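Local coordinates for protein diaminopimelate decarboxylase (Helicobacter pylori, PDB 2QGH) that probably catalyses the pyridoxal-phosphate-dependent decarboxylation of meso-diaminopimelate to L-lysine, the last step of lysine biosynthesis, at residues 125-130 with 239-244; 186-191 with 200-205; 134-139 with 150-155. All coordinates share one frame; numbering follows the deposited sequence.

Interaction 1 (125-130 with 239-244); sequences ILFLNV and FFDVGG. With PLP (pyridoxal-5'-phosphate), chain B.
D241 turns its carboxylate toward F127 from across the interior of the parallel alpha/beta barrel: OD1 accepts the backbone N of G243 at 2.9 Å with an N-H...O angle of 160°. This Asx turn suits aspartate, short enough to reach a backbone N two residues on. The other oxygen, D241 OD2, makes a weak, favourable contact 3.9 Å from F127 CZ, near the ring plane and at its edge; it also lies near E279 OE2, a like charge that might favour protonation of one of the two. The next atom of the F127 rim, CE2, is turned toward the F239 face. The rings form an offset edge-to-face pair, centroids 6.0 Å apart and planes at 61°, between strands 127-130 and 239-241. L126 comes at F239 from the opposite direction: CD1 lies over one face and CD2 stands beyond the CZ corner, 3.6 Å from F239 CZ. Leucine's fork lets one methyl cover the face while the other meets the CZ rim. S201 and I277, on flanking strands, also pack on F239. Positive phi favours glycine at 243, and a side chain at G244 would run into PLP O2P; G244 N comes to 3.6 Å from PLP C6.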
loop_
_atom_site.group_PDB
_atom_site.type_symbol
_atom_site.label_atom_id
_atom_site.label_comp_id
_atom_site.label_asym_id
_atom_site.label_seq_id
_atom_site.Cartn_x
_atom_site.Cartn_y
_atom_site.Cartn_z
ATOM N N ILE A 125 2.611 -5.265 29.746
ATOM C CA ILE A 125 1.917 -6.202 28.875
ATOM C C ILE A 125 2.309 -7.635 29.250
ATOM O O ILE A 125 3.161 -7.833 30.117
ATOM C CB ILE A 125 2.235 -5.920 27.396
ATOM C CG1 ILE A 125 3.735 -6.024 27.131
ATOM C CG2 ILE A 125 1.734 -4.541 27.040
ATOM C CD1 ILE A 125 4.071 -6.045 25.645
ATOM N N LEU A 126 1.699 -8.636 28.620
ATOM C CA LEU A 126 2.013 -10.028 28.982
ATOM C C LEU A 126 3.482 -10.381 28.759
ATOM O O LEU A 126 4.171 -10.841 29.666
ATOM C CB LEU A 126 1.135 -11.014 28.212
ATOM C CG LEU A 126 0.505 -12.142 29.048
ATOM C CD1 LEU A 126 -0.012 -13.223 28.122
ATOM C CD2 LEU A 126 1.517 -12.729 30.007
ATOM N N PHE A 127 3.965 -10.188 27.544
ATOM C CA PHE A 127 5.362 -10.474 27.293
ATOM C C PHE A 127 5.797 -9.934 25.956
ATOM O O PHE A 127 4.958 -9.592 25.114
ATOM C CB PHE A 127 5.648 -11.992 27.387
ATOM C CG PHE A 127 4.869 -12.856 26.404
ATOM C CD1 PHE A 127 4.973 -12.660 25.030
ATOM C CD2 PHE A 127 4.099 -13.918 26.863
ATOM C CE1 PHE A 127 4.327 -13.513 24.132
ATOM C CE2 PHE A 127 3.448 -14.779 25.973
ATOM C CZ PHE A 127 3.563 -14.575 24.605
ATOM N N LEU A 128 7.112 -9.817 25.792
ATOM C CA LEU A 128 7.702 -9.363 24.543
ATOM C C LEU A 128 8.193 -10.628 23.853
ATOM O O LEU A 128 8.921 -11.422 24.446
ATOM C CB LEU A 128 8.878 -8.413 24.796
ATOM C CG LEU A 128 8.585 -6.909 24.858
ATOM C CD1 LEU A 128 7.820 -6.572 26.119
ATOM C CD2 LEU A 128 9.888 -6.139 24.828
ATOM N N ASN A 129 7.771 -10.824 22.610
ATOM C CA ASN A 129 8.167 -12.000 21.851
ATOM C C ASN A 129 9.352 -11.586 21.006
ATOM O O ASN A 129 9.195 -10.905 19.995
ATOM C CB ASN A 129 6.997 -12.462 20.987
ATOM C CG ASN A 129 7.201 -13.848 20.429
ATOM O OD1 ASN A 129 7.655 -14.751 21.132
ATOM N ND2 ASN A 129 6.854 -14.029 19.165
ATOM N N VAL A 130 10.546 -11.986 21.434
ATOM C CA VAL A 130 11.765 -11.588 20.733
ATOM C C VAL A 130 12.118 -12.471 19.543
ATOM O O VAL A 130 11.929 -13.690 19.569
ATOM C CB VAL A 130 12.960 -11.503 21.712
ATOM C CG1 VAL A 130 12.465 -11.074 23.080
ATOM C CG2 VAL A 130 13.670 -12.812 21.791
ATOM N N PHE A 239 3.428 -20.467 29.042
ATOM C CA PHE A 239 2.635 -20.308 27.820
ATOM C C PHE A 239 3.213 -21.032 26.596
ATOM O O PHE A 239 4.427 -21.213 26.466
ATOM C CB PHE A 239 2.510 -18.820 27.455
ATOM C CG PHE A 239 1.977 -17.953 28.559
ATOM C CD1 PHE A 239 0.611 -17.859 28.793
ATOM C CD2 PHE A 239 2.841 -17.205 29.346
ATOM C CE1 PHE A 239 0.115 -17.027 29.794
ATOM C CE2 PHE A 239 2.354 -16.371 30.347
ATOM C CZ PHE A 239 0.983 -16.282 30.568
ATOM N N PHE A 240 2.323 -21.417 25.690
ATOM C CA PHE A 240 2.694 -22.081 24.446
ATOM C C PHE A 240 1.888 -21.330 23.379
ATOM O O PHE A 240 0.666 -21.498 23.272
ATOM C CB PHE A 240 2.285 -23.559 24.483
ATOM C CG PHE A 240 2.856 -24.379 23.346
ATOM C CD1 PHE A 240 4.160 -24.859 23.406
ATOM C CD2 PHE A 240 2.085 -24.663 22.217
ATOM C CE1 PHE A 240 4.694 -25.612 22.367
ATOM C CE2 PHE A 240 2.608 -25.416 21.167
ATOM C CZ PHE A 240 3.917 -25.892 21.244
ATOM N N ASP A 241 2.569 -20.503 22.594
ATOM C CA ASP A 241 1.904 -19.696 21.582
ATOM C C ASP A 241 2.018 -20.239 20.162
ATOM O O ASP A 241 3.107 -20.301 19.602
ATOM C CB ASP A 241 2.471 -18.280 21.627
ATOM C CG ASP A 241 1.510 -17.253 21.088
ATOM O OD1 ASP A 241 0.819 -17.548 20.091
ATOM O OD2 ASP A 241 1.456 -16.147 21.661
ATOM N N VAL A 242 0.881 -20.592 19.570
ATOM C CA VAL A 242 0.848 -21.136 18.215
ATOM C C VAL A 242 0.641 -20.084 17.120
ATOM O O VAL A 242 0.590 -20.422 15.936
ATOM C CB VAL A 242 -0.267 -22.196 18.068
ATOM C CG1 VAL A 242 -0.097 -23.290 19.112
ATOM C CG2 VAL A 242 -1.616 -21.542 18.197
ATOM N N GLY A 243 0.528 -18.815 17.512
ATOM C CA GLY A 243 0.317 -17.754 16.540
ATOM C C GLY A 243 -1.051 -17.824 15.883
ATOM O O GLY A 243 -1.995 -18.386 16.444
ATOM N N GLY A 244 -1.170 -17.236 14.698
ATOM C CA GLY A 244 -2.430 -17.267 13.973
ATOM C C GLY A 244 -2.213 -18.045 12.690
ATOM O O GLY A 244 -1.547 -19.080 12.706
HETATM N N1 PLP B . 0.682 -13.657 14.819
HETATM C C2 PLP B . 1.865 -13.254 14.165
HETATM C C2A PLP B . 3.151 -13.215 14.894
HETATM C C3 PLP B . 1.775 -12.855 12.772
HETATM O O3 PLP B . 2.898 -12.435 12.087
HETATM C C4 PLP B . 0.552 -12.885 12.104
HETATM C C4A PLP B . 0.636 -12.716 10.627
HETATM C C5 PLP B . -0.622 -13.273 12.765
HETATM C C6 PLP B . -0.549 -13.696 14.148
HETATM C C5A PLP B . -1.994 -13.120 12.265
HETATM O O4P PLP B . -2.284 -14.188 11.393
HETATM P P PLP B . -3.576 -14.294 10.712
HETATM O O1P PLP B . -4.314 -12.994 10.265
HETATM O O2P PLP B . -4.467 -15.099 11.757
HETATM O O3P PLP B . -3.295 -15.128 9.404
#

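Interaction 2 (186-191 with 200-205); sequences EMFLWA and VSVHFH. With PLP (pyridoxal-5'-phosphate), chain B.
The ring of F188 presents its edge to strand 197-203, with CZ 3.5 Å from the backbone O of S201 and that oxygen close to the ring plane, while V202 CG1 approaches the ring obliquely, 4.1 Å from F188 CZ. Helix and strand belong to the alpha/beta barrel that binds pyridoxal phosphate, and this contact fastens helix 181-193 of the outer layer to the strand that follows it. Phenylalanine serves here in two ways: its slightly positive C-H rim tolerates a carbonyl oxygen, and its hydrocarbon packs against V202, whose side chain it crosses at about a right angle. L230 of helix 213-232 and I235 pack on the same ring, which reaches from its own helix into the seam between helix 213-232 and the barrel wall.

S201 points its side chain away from the helix, where OG hydrogen-bonds S153 OG of the adjoining strand; a small hydroxyl fits this inner position, since F127 packs against it. Farther along, H203 sets a ring edge near the cofactor's C2A methyl.

H205 lays its ring over the cofactor. Its CG stands anti to the backbone N (chi1 -178°), which carries the imidazole across the pyridine ring, as in related decarboxylases such as ornithine decarboxylase. PLP C3 lies 3.4 Å above the imidazole plane, offset toward the rim. ND1 is hydrogen-bonded to G244 N, which fixes the rotation of the imidazole, and R155 and T170 hold the backbone O of H205. With the ring so anchored, H205 NE2 comes within 3.3 Å of PLP C4A, the carbon of the cofactor's aldehyde, which forms the imine.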
loop_
_atom_site.group_PDB
_atom_site.type_symbol
_atom_site.label_atom_id
_atom_site.label_comp_id
_atom_site.label_asym_id
_atom_site.label_seq_id
_atom_site.Cartn_x
_atom_site.Cartn_y
_atom_site.Cartn_z
ATOM N N GLU A 186 20.131 -21.365 23.300
ATOM C CA GLU A 186 21.135 -20.490 23.875
ATOM C C GLU A 186 20.498 -19.208 24.414
ATOM O O GLU A 186 20.797 -18.778 25.529
ATOM C CB GLU A 186 22.197 -20.162 22.823
ATOM C CG GLU A 186 23.378 -19.386 23.373
ATOM C CD GLU A 186 24.425 -19.074 22.320
ATOM O OE1 GLU A 186 25.387 -18.346 22.649
ATOM O OE2 GLU A 186 24.286 -19.553 21.168
ATOM N N MET A 187 19.612 -18.608 23.624
ATOM C CA MET A 187 18.935 -17.380 24.028
ATOM C C MET A 187 18.146 -17.589 25.323
ATOM O O MET A 187 18.169 -16.748 26.226
ATOM C CB MET A 187 18.002 -16.901 22.908
ATOM C CG MET A 187 18.720 -16.223 21.748
ATOM S SD MET A 187 17.680 -15.917 20.297
ATOM C CE MET A 187 16.655 -14.532 20.897
ATOM N N PHE A 188 17.455 -18.718 25.412
ATOM C CA PHE A 188 16.675 -19.031 26.599
ATOM C C PHE A 188 17.555 -19.118 27.843
ATOM O O PHE A 188 17.253 -18.514 28.874
ATOM C CB PHE A 188 15.934 -20.357 26.410
ATOM C CG PHE A 188 14.500 -20.200 26.001
ATOM C CD1 PHE A 188 14.081 -20.564 24.724
ATOM C CD2 PHE A 188 13.560 -19.707 26.901
ATOM C CE1 PHE A 188 12.744 -20.443 24.351
ATOM C CE2 PHE A 188 12.219 -19.580 26.540
ATOM C CZ PHE A 188 11.810 -19.948 25.266
ATOM N N LEU A 189 18.636 -19.883 27.749
ATOM C CA LEU A 189 19.545 -20.032 28.878
ATOM C C LEU A 189 20.012 -18.648 29.305
ATOM O O LEU A 189 20.131 -18.358 30.493
ATOM C CB LEU A 189 20.745 -20.901 28.483
ATOM C CG LEU A 189 20.383 -22.342 28.105
ATOM C CD1 LEU A 189 21.606 -23.085 27.592
ATOM C CD2 LEU A 189 19.794 -23.039 29.321
ATOM N N TRP A 190 20.244 -17.795 28.313
ATOM C CA TRP A 190 20.705 -16.434 28.539
ATOM C C TRP A 190 19.693 -15.595 29.311
ATOM O O TRP A 190 20.065 -14.810 30.186
ATOM C CB TRP A 190 20.987 -15.767 27.206
ATOM C CG TRP A 190 22.083 -14.786 27.270
ATOM C CD1 TRP A 190 23.421 -15.044 27.158
ATOM C CD2 TRP A 190 21.956 -13.378 27.452
ATOM N NE1 TRP A 190 24.137 -13.875 27.255
ATOM C CE2 TRP A 190 23.261 -12.836 27.436
ATOM C CE3 TRP A 190 20.868 -12.518 27.626
ATOM C CZ2 TRP A 190 23.507 -11.472 27.584
ATOM C CZ3 TRP A 190 21.108 -11.165 27.774
ATOM C CH2 TRP A 190 22.423 -10.653 27.750
ATOM N N ALA A 191 18.415 -15.753 28.977
ATOM C CA ALA A 191 17.360 -15.004 29.647
ATOM C C ALA A 191 17.148 -15.540 31.060
ATOM O O ALA A 191 16.698 -14.816 31.944
ATOM C CB ALA A 191 16.057 -15.088 28.847
ATOM N N VAL A 200 9.082 -16.883 29.788
ATOM C CA VAL A 200 7.865 -17.548 30.232
ATOM C C VAL A 200 7.063 -18.180 29.101
ATOM O O VAL A 200 6.034 -18.810 29.336
ATOM C CB VAL A 200 6.953 -16.552 30.996
ATOM C CG1 VAL A 200 7.711 -15.961 32.164
ATOM C CG2 VAL A 200 6.474 -15.435 30.068
ATOM N N SER A 201 7.542 -18.053 27.876
ATOM C CA SER A 201 6.775 -18.587 26.778
ATOM C C SER A 201 7.585 -18.975 25.554
ATOM O O SER A 201 8.675 -18.449 25.333
ATOM C CB SER A 201 5.725 -17.546 26.385
ATOM O OG SER A 201 5.149 -17.837 25.129
ATOM N N VAL A 202 7.059 -19.923 24.779
ATOM C CA VAL A 202 7.693 -20.333 23.529
ATOM C C VAL A 202 6.660 -19.903 22.515
ATOM O O VAL A 202 5.461 -19.939 22.804
ATOM C CB VAL A 202 7.848 -21.862 23.350
ATOM C CG1 VAL A 202 9.249 -22.167 22.896
ATOM C CG2 VAL A 202 7.497 -22.601 24.615
ATOM N N HIS A 203 7.101 -19.517 21.328
ATOM C CA HIS A 203 6.151 -19.079 20.316
ATOM C C HIS A 203 6.566 -19.450 18.894
ATOM O O HIS A 203 7.745 -19.662 18.614
ATOM C CB HIS A 203 5.960 -17.559 20.462
ATOM C CG HIS A 203 5.281 -16.906 19.299
ATOM N ND1 HIS A 203 5.906 -16.707 18.087
ATOM C CD2 HIS A 203 4.035 -16.387 19.169
ATOM C CE1 HIS A 203 5.078 -16.094 17.262
ATOM N NE2 HIS A 203 3.937 -15.890 17.893
ATOM N N PHE A 204 5.583 -19.559 18.006
ATOM C CA PHE A 204 5.859 -19.838 16.604
ATOM C C PHE A 204 4.687 -19.403 15.735
ATOM O O PHE A 204 3.527 -19.430 16.162
ATOM C CB PHE A 204 6.165 -21.324 16.362
ATOM C CG PHE A 204 4.957 -22.229 16.429
ATOM C CD1 PHE A 204 4.699 -22.990 17.568
ATOM C CD2 PHE A 204 4.093 -22.346 15.338
ATOM C CE1 PHE A 204 3.606 -23.851 17.615
ATOM C CE2 PHE A 204 3.003 -23.201 15.382
ATOM C CZ PHE A 204 2.758 -23.959 16.527
ATOM N N HIS A 205 5.007 -18.975 14.522
ATOM C CA HIS A 205 4.000 -18.555 13.557
ATOM C C HIS A 205 4.584 -18.864 12.187
ATOM O O HIS A 205 5.483 -18.162 11.724
ATOM C CB HIS A 205 3.714 -17.059 13.678
ATOM C CG HIS A 205 2.657 -16.589 12.733
ATOM N ND1 HIS A 205 1.316 -16.826 12.944
ATOM C CD2 HIS A 205 2.748 -15.992 11.522
ATOM C CE1 HIS A 205 0.626 -16.398 11.902
ATOM N NE2 HIS A 205 1.471 -15.886 11.025
HETATM N N1 PLP B . 0.682 -13.657 14.819
HETATM C C2 PLP B . 1.865 -13.254 14.165
HETATM C C2A PLP B . 3.151 -13.215 14.894
HETATM C C3 PLP B . 1.775 -12.855 12.772
HETATM O O3 PLP B . 2.898 -12.435 12.087
HETATM C C4 PLP B . 0.552 -12.885 12.104
HETATM C C4A PLP B . 0.636 -12.716 10.627
HETATM C C5 PLP B . -0.622 -13.273 12.765
HETATM C C6 PLP B . -0.549 -13.696 14.148
HETATM C C5A PLP B . -1.994 -13.120 12.265
HETATM O O4P PLP B . -2.284 -14.188 11.393
HETATM P P PLP B . -3.576 -14.294 10.712
HETATM O O1P PLP B . -4.314 -12.994 10.265
HETATM O O2P PLP B . -4.467 -15.099 11.757
HETATM O O3P PLP B . -3.295 -15.128 9.404
#

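Interaction 3 (134-139 with 150-155); sequences MELKTI and ARISIR
L136 extends CG anti to its own backbone N (chi1 -167°), while I152 sets CG1 between its backbone N and carbonyl carbon (chi1 63°), and these two choices bring the ends of both chains together. L136 CD1 touches I152 CD1 at 3.8 Å, the side chains crossing at about a right angle. One turn on, I139 lays its CG2 branch against the strand, 4.1 Å from A150 CB. The sizes are matched to the spacing: CA atoms of I139 and A150 are 7.7 Å apart, against 8.5 Å for L136 and I152, so the closer approach has the smaller residue on the strand, and the wider one a long isoleucine.

This apolar seam is the second half, helix onto returning strand, of the beta-alpha-beta unit formed by strand 127-130, helix 133-146 and strand 150-155 in the alpha/beta barrel. V130 packs on both L136 and I139, so the helix straddles the two parallel strands, and M187 of helix 181-193 also covers L136.

S153 points the other way, away from the helix, and its OG is hydrogen-bonded to N129 OD1 on the neighbouring strand. R155, long enough to span to the active site, pairs NH1 with E131 in a salt bridge and touches PLP. M134 and T138 face the second subunit, packing on its P366 and Y297 respectively. Threonine suits position 138 because its OG1 can fold back onto the carbonyl one turn earlier, which satisfies the hydroxyl within the helix itself. M134 O is thus gripped twice, by T138 N at 3.0 Å and by T138 OG1 at 2.6 Å, the donors arriving from opposite faces of the carbonyl plane.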
loop_
_atom_site.group_PDB
_atom_site.type_symbol
_atom_site.label_atom_id
_atom_site.label_comp_id
_atom_site.label_asym_id
_atom_site.label_seq_id
_atom_site.Cartn_x
_atom_site.Cartn_y
_atom_site.Cartn_z
ATOM N N MET A 134 20.094 -10.184 19.583
ATOM C CA MET A 134 20.441 -8.783 19.808
ATOM C C MET A 134 19.244 -8.023 20.379
ATOM O O MET A 134 19.409 -7.050 21.105
ATOM C CB MET A 134 20.921 -8.117 18.507
ATOM C CG MET A 134 21.561 -6.736 18.729
ATOM S SD MET A 134 22.182 -5.888 17.234
ATOM C CE MET A 134 23.556 -7.015 16.757
ATOM N N GLU A 135 18.034 -8.466 20.048
ATOM C CA GLU A 135 16.830 -7.828 20.574
ATOM C C GLU A 135 16.735 -8.165 22.060
ATOM O O GLU A 135 16.381 -7.327 22.878
ATOM C CB GLU A 135 15.574 -8.360 19.874
ATOM C CG GLU A 135 14.308 -7.566 20.188
ATOM C CD GLU A 135 13.035 -8.390 20.022
ATOM O OE1 GLU A 135 12.998 -9.262 19.126
ATOM O OE2 GLU A 135 12.064 -8.154 20.781
ATOM N N LEU A 136 17.040 -9.413 22.396
ATOM C CA LEU A 136 16.992 -9.879 23.771
ATOM C C LEU A 136 17.956 -9.081 24.651
ATOM O O LEU A 136 17.625 -8.718 25.778
ATOM C CB LEU A 136 17.346 -11.368 23.830
ATOM C CG LEU A 136 17.059 -12.112 25.138
ATOM C CD1 LEU A 136 15.552 -12.259 25.337
ATOM C CD2 LEU A 136 17.719 -13.484 25.095
ATOM N N LYS A 137 19.150 -8.815 24.133
ATOM C CA LYS A 137 20.148 -8.055 24.881
ATOM C C LYS A 137 19.711 -6.600 25.005
ATOM O O LYS A 137 19.992 -5.934 26.002
ATOM C CB LYS A 137 21.508 -8.131 24.177
ATOM C CG LYS A 137 22.168 -9.503 24.236
ATOM C CD LYS A 137 23.427 -9.542 23.380
ATOM C CE LYS A 137 24.223 -10.827 23.588
ATOM N NZ LYS A 137 25.012 -10.806 24.855
ATOM N N THR A 138 19.020 -6.113 23.981
ATOM C CA THR A 138 18.542 -4.742 23.970
ATOM C C THR A 138 17.465 -4.571 25.028
ATOM O O THR A 138 17.472 -3.598 25.788
ATOM C CB THR A 138 17.980 -4.377 22.593
ATOM O OG1 THR A 138 18.998 -4.583 21.607
ATOM C CG2 THR A 138 17.545 -2.926 22.558
ATOM N N ILE A 139 16.542 -5.523 25.079
ATOM C CA ILE A 139 15.463 -5.488 26.053
ATOM C C ILE A 139 16.042 -5.543 27.468
ATOM O O ILE A 139 15.601 -4.813 28.364
ATOM C CB ILE A 139 14.508 -6.678 25.852
ATOM C CG1 ILE A 139 13.852 -6.587 24.471
ATOM C CG2 ILE A 139 13.452 -6.694 26.948
ATOM C CD1 ILE A 139 13.037 -7.822 24.083
ATOM N N ALA A 150 11.783 -8.202 32.816
ATOM C CA ALA A 150 10.922 -8.317 31.647
ATOM C C ALA A 150 10.507 -9.735 31.267
ATOM O O ALA A 150 11.351 -10.602 31.038
ATOM C CB ALA A 150 11.592 -7.639 30.455
ATOM N N ARG A 151 9.196 -9.961 31.202
ATOM C CA ARG A 151 8.662 -11.260 30.799
ATOM C C ARG A 151 8.849 -11.352 29.294
ATOM O O ARG A 151 8.405 -10.478 28.563
ATOM C CB ARG A 151 7.164 -11.378 31.119
ATOM C CG ARG A 151 6.833 -11.517 32.600
ATOM C CD ARG A 151 5.372 -11.917 32.826
ATOM N NE ARG A 151 4.443 -10.836 32.519
ATOM C CZ ARG A 151 4.200 -9.800 33.318
ATOM N NH1 ARG A 151 4.814 -9.700 34.491
ATOM N NH2 ARG A 151 3.350 -8.856 32.944
ATOM N N ILE A 152 9.521 -12.392 28.820
ATOM C CA ILE A 152 9.713 -12.529 27.386
ATOM C C ILE A 152 9.347 -13.918 26.893
ATOM O O ILE A 152 9.280 -14.874 27.661
ATOM C CB ILE A 152 11.181 -12.222 26.957
ATOM C CG1 ILE A 152 12.140 -13.230 27.583
ATOM C CG2 ILE A 152 11.570 -10.808 27.352
ATOM C CD1 ILE A 152 12.582 -14.301 26.630
ATOM N N SER A 153 9.081 -14.002 25.599
ATOM C CA SER A 153 8.759 -15.254 24.937
ATOM C C SER A 153 9.763 -15.284 23.794
ATOM O O SER A 153 10.263 -14.241 23.391
ATOM C CB SER A 153 7.331 -15.217 24.388
ATOM O OG SER A 153 7.053 -16.355 23.583
ATOM N N ILE A 154 10.087 -16.457 23.279
ATOM C CA ILE A 154 11.025 -16.501 22.175
ATOM C C ILE A 154 10.394 -17.216 21.007
ATOM O O ILE A 154 9.879 -18.317 21.145
ATOM C CB ILE A 154 12.358 -17.182 22.581
ATOM C CG1 ILE A 154 13.072 -16.312 23.620
ATOM C CG2 ILE A 154 13.257 -17.348 21.368
ATOM C CD1 ILE A 154 14.462 -16.784 24.010
ATOM N N ARG A 155 10.420 -16.560 19.854
ATOM C CA ARG A 155 9.847 -17.118 18.637
ATOM C C ARG A 155 10.861 -17.999 17.925
ATOM O O ARG A 155 11.954 -17.548 17.590
ATOM C CB ARG A 155 9.407 -15.988 17.701
ATOM C CG ARG A 155 8.783 -16.472 16.408
ATOM C CD ARG A 155 8.249 -15.321 15.563
ATOM N NE ARG A 155 7.587 -15.813 14.359
ATOM C CZ ARG A 155 6.985 -15.043 13.454
ATOM N NH1 ARG A 155 6.947 -13.723 13.605
ATOM N NH2 ARG A 155 6.420 -15.601 12.389
#

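In the fold
All three contacts lie in the parallel eight-stranded barrel, their centres 8 to 11 Å apart. Interactions 3 and 2 follow each other in series and are both nested within the long loop closed by interaction 1. Strands 127-130, 150-155, 197-203 and 239-241 are consecutive in the barrel, so the contacts share its backbone ladder: L128 O lies 2.8 Å from S153 N, and D241 N 3.0 Å from V202 O. Interaction 1 spans part of the barrel interior, whereas interactions 2 and 3 hold helices 181-193 and 133-146 on the outside. Interactions 1 and 2 lead at their strand ends to the cofactor, and R155 of interaction 3 joins them there.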